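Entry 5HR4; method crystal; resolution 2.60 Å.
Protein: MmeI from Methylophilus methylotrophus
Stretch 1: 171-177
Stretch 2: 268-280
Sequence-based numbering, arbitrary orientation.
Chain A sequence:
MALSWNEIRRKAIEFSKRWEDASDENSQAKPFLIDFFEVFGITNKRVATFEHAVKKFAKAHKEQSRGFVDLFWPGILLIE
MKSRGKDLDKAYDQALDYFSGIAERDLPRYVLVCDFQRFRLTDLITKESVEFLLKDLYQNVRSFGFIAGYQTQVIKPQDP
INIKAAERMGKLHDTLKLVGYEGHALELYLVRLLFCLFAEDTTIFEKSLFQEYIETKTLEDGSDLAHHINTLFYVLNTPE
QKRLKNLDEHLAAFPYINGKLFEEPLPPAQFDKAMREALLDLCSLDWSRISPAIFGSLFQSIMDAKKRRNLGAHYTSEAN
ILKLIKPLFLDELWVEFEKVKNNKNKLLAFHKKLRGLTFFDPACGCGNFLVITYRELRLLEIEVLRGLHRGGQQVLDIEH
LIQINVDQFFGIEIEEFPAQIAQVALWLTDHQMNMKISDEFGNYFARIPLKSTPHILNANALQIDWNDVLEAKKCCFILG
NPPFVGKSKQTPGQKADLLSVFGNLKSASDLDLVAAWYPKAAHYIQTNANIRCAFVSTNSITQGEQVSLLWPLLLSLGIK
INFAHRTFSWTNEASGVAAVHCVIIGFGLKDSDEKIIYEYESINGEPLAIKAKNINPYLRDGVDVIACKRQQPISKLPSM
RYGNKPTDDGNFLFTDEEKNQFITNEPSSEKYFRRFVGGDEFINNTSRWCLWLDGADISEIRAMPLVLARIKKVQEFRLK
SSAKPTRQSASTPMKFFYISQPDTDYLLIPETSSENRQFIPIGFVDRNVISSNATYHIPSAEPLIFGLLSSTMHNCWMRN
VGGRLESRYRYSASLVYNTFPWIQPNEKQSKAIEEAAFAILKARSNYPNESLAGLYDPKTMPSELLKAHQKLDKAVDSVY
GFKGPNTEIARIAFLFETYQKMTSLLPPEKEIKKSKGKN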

# COMPACT_ATOMS: atom_id res chain seq x y z
N LYS A 171 -3.57 24.83 -2.75
CA LYS A 171 -4.52 25.53 -3.62
C LYS A 171 -3.87 26.74 -4.28
O LYS A 171 -4.18 27.09 -5.42
CB LYS A 171 -5.79 25.92 -2.85
N LEU A 172 -2.95 27.40 -3.57
CA LEU A 172 -2.17 28.47 -4.18
C LEU A 172 -1.43 27.96 -5.41
O LEU A 172 -1.46 28.59 -6.48
CB LEU A 172 -1.18 29.03 -3.16
CG LEU A 172 -0.28 30.14 -3.70
CD1 LEU A 172 -1.14 31.33 -4.02
CD2 LEU A 172 0.84 30.48 -2.69
N HIS A 173 -0.77 26.81 -5.27
CA HIS A 173 -0.10 26.16 -6.39
C HIS A 173 -1.05 25.98 -7.57
O HIS A 173 -0.78 26.46 -8.67
CB HIS A 173 0.46 24.83 -5.90
CG HIS A 173 0.87 23.89 -6.99
ND1 HIS A 173 -0.04 23.27 -7.82
CD2 HIS A 173 2.09 23.41 -7.34
CE1 HIS A 173 0.60 22.47 -8.65
NE2 HIS A 173 1.89 22.53 -8.38
N ASP A 174 -2.17 25.29 -7.36
CA ASP A 174 -3.10 25.06 -8.47
C ASP A 174 -3.72 26.36 -8.97
O ASP A 174 -4.05 26.47 -10.16
CB ASP A 174 -4.21 24.08 -8.04
CG ASP A 174 -3.69 22.66 -7.82
OD1 ASP A 174 -2.63 22.29 -8.40
OD2 ASP A 174 -4.35 21.91 -7.07
N THR A 175 -3.88 27.36 -8.09
CA THR A 175 -4.34 28.67 -8.54
C THR A 175 -3.34 29.33 -9.49
O THR A 175 -3.71 29.89 -10.52
CB THR A 175 -4.59 29.56 -7.33
OG1 THR A 175 -5.40 28.84 -6.39
CG2 THR A 175 -5.30 30.86 -7.73
N LEU A 176 -2.05 29.28 -9.12
CA LEU A 176 -1.00 29.69 -10.04
C LEU A 176 -0.98 28.83 -11.29
O LEU A 176 -0.82 29.34 -12.40
CB LEU A 176 0.34 29.63 -9.33
CG LEU A 176 0.80 30.96 -8.72
CD1 LEU A 176 1.89 30.71 -7.70
CD2 LEU A 176 1.28 31.87 -9.85
N LYS A 177 -1.15 27.51 -11.14
CA LYS A 177 -1.13 26.67 -12.33
C LYS A 177 -2.22 27.10 -13.31
O LYS A 177 -1.97 27.17 -14.51
CB LYS A 177 -1.29 25.19 -11.95
CG LYS A 177 -1.16 24.23 -13.14
CD LYS A 177 -1.09 22.77 -12.73
CE LYS A 177 -2.42 22.31 -12.16
NZ LYS A 177 -3.02 21.21 -12.98
N PRO A 268 8.89 35.57 -14.17
CA PRO A 268 8.03 36.16 -13.14
C PRO A 268 6.58 35.73 -13.32
O PRO A 268 6.10 35.53 -14.44
CB PRO A 268 8.19 37.66 -13.36
CG PRO A 268 8.49 37.78 -14.85
CD PRO A 268 9.22 36.52 -15.26
N ALA A 269 5.89 35.56 -12.20
CA ALA A 269 4.51 35.11 -12.17
C ALA A 269 3.59 36.34 -12.17
O ALA A 269 4.01 37.44 -12.54
CB ALA A 269 4.26 34.22 -10.94
N GLN A 270 2.34 36.16 -11.75
CA GLN A 270 1.40 37.26 -11.61
C GLN A 270 0.38 36.91 -10.55
O GLN A 270 -0.13 35.79 -10.52
CB GLN A 270 0.71 37.59 -12.94
CG GLN A 270 -0.22 38.80 -12.86
CD GLN A 270 0.51 40.10 -12.56
OE1 GLN A 270 1.59 40.12 -11.97
NE2 GLN A 270 -0.09 41.21 -12.97
N PHE A 271 0.12 37.87 -9.66
CA PHE A 271 -0.76 37.67 -8.52
C PHE A 271 -1.95 38.62 -8.62
O PHE A 271 -1.92 39.60 -9.37
CB PHE A 271 -0.01 37.89 -7.18
CG PHE A 271 0.96 36.79 -6.81
CD1 PHE A 271 2.26 36.78 -7.31
CD2 PHE A 271 0.60 35.80 -5.91
CE1 PHE A 271 3.16 35.77 -6.95
CE2 PHE A 271 1.50 34.78 -5.55
CZ PHE A 271 2.78 34.78 -6.08
N ASP A 272 -3.00 38.32 -7.87
CA ASP A 272 -4.04 39.32 -7.63
C ASP A 272 -4.29 39.46 -6.13
O ASP A 272 -3.50 38.98 -5.31
CB ASP A 272 -5.32 38.96 -8.39
CG ASP A 272 -5.94 37.66 -7.91
OD1 ASP A 272 -5.28 36.91 -7.15
OD2 ASP A 272 -7.10 37.38 -8.29
N LYS A 273 -5.39 40.12 -5.77
CA LYS A 273 -5.68 40.39 -4.37
C LYS A 273 -5.77 39.09 -3.57
O LYS A 273 -5.12 38.95 -2.52
CB LYS A 273 -6.98 41.19 -4.27
CG LYS A 273 -7.35 41.68 -2.87
CD LYS A 273 -8.25 42.91 -2.93
CE LYS A 273 -8.81 43.26 -1.56
NZ LYS A 273 -9.71 42.16 -1.07
N ALA A 274 -6.53 38.11 -4.06
CA ALA A 274 -6.79 36.92 -3.26
C ALA A 274 -5.56 36.03 -3.15
O ALA A 274 -5.36 35.38 -2.11
CB ALA A 274 -7.96 36.12 -3.85
N MET A 275 -4.75 35.96 -4.22
CA MET A 275 -3.51 35.18 -4.14
C MET A 275 -2.51 35.85 -3.23
O MET A 275 -1.70 35.17 -2.58
CB MET A 275 -2.89 34.97 -5.52
CG MET A 275 -3.69 34.14 -6.51
SD MET A 275 -3.25 34.54 -8.24
CE MET A 275 -1.94 33.35 -8.53
N ARG A 276 -2.53 37.18 -3.16
CA ARG A 276 -1.66 37.85 -2.21
C ARG A 276 -2.11 37.57 -0.78
O ARG A 276 -1.28 37.32 0.10
CB ARG A 276 -1.63 39.35 -2.47
CG ARG A 276 -0.66 40.08 -1.56
CD ARG A 276 -0.45 41.48 -2.05
NE ARG A 276 0.17 42.33 -1.04
CZ ARG A 276 -0.51 43.00 -0.12
NH1 ARG A 276 -1.83 42.91 -0.06
NH2 ARG A 276 0.15 43.77 0.74
N GLU A 277 -3.42 37.60 -0.55
CA GLU A 277 -3.91 37.36 0.81
C GLU A 277 -3.65 35.93 1.23
O GLU A 277 -3.20 35.69 2.35
CB GLU A 277 -5.39 37.72 0.91
CG GLU A 277 -5.59 39.22 0.87
CD GLU A 277 -7.04 39.63 0.94
OE1 GLU A 277 -7.93 38.74 0.89
OE2 GLU A 277 -7.28 40.85 1.06
N ALA A 278 -3.87 34.97 0.32
CA ALA A 278 -3.54 33.58 0.61
C ALA A 278 -2.08 33.42 1.04
O ALA A 278 -1.78 32.67 1.97
CB ALA A 278 -3.84 32.70 -0.60
N LEU A 279 -1.16 34.14 0.38
CA LEU A 279 0.25 34.05 0.74
C LEU A 279 0.55 34.78 2.04
O LEU A 279 1.38 34.32 2.83
CB LEU A 279 1.13 34.59 -0.40
CG LEU A 279 2.65 34.54 -0.19
CD1 LEU A 279 3.16 33.13 0.05
CD2 LEU A 279 3.38 35.17 -1.38
N LEU A 280 -0.08 35.94 2.27
CA LEU A 280 0.05 36.57 3.58
C LEU A 280 -0.61 35.71 4.65
O LEU A 280 -0.14 35.65 5.80
CB LEU A 280 -0.58 37.96 3.55
CG LEU A 280 0.23 39.06 2.89
CD1 LEU A 280 -0.59 40.35 2.80
CD2 LEU A 280 1.51 39.27 3.67

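Residues 171-177 lie within a longer helix. Residues 268-272 form an irregular lead-in to a second helix, which runs from 273 past the end of its stretch. The two helices are closer to antiparallel than to parallel, with 154° between their N-to-C directions. Their axes come no nearer than 10.8 Å. The backbones are nearest at L172 and M275, with CA atoms 6.8 Å apart. D272 caps the second helix: its OD1 accepts from M275 N at 3.1 Å. The bond lies at the start of the helix that carries M275.

No hydrogen bond links the stretches, and the contact is mainly apolar. M275 is central to it. Its CB points toward the first helix, and its side chain reaches along it, meeting three residues one turn or less apart. L172 CD1 lies 4.3 Å from M275 CB, T175 CG2 lies 3.9 Å from M275 CG, and L176 CG lies 3.6 Å from M275 CE. L172 also extends to the next turn, where its CD2 is 4.5 Å from L279 CD1. L176 packs against the lead-in as well. Its CD2 is 3.9 Å from A269 CB, and its CD1 approaches F271 CZ obliquely at 4.5 Å. The T175 hydroxyl turns back to its own helix: OG1 donates to K171 O at a very short 2.3 Å, leaving CG2 to meet M275.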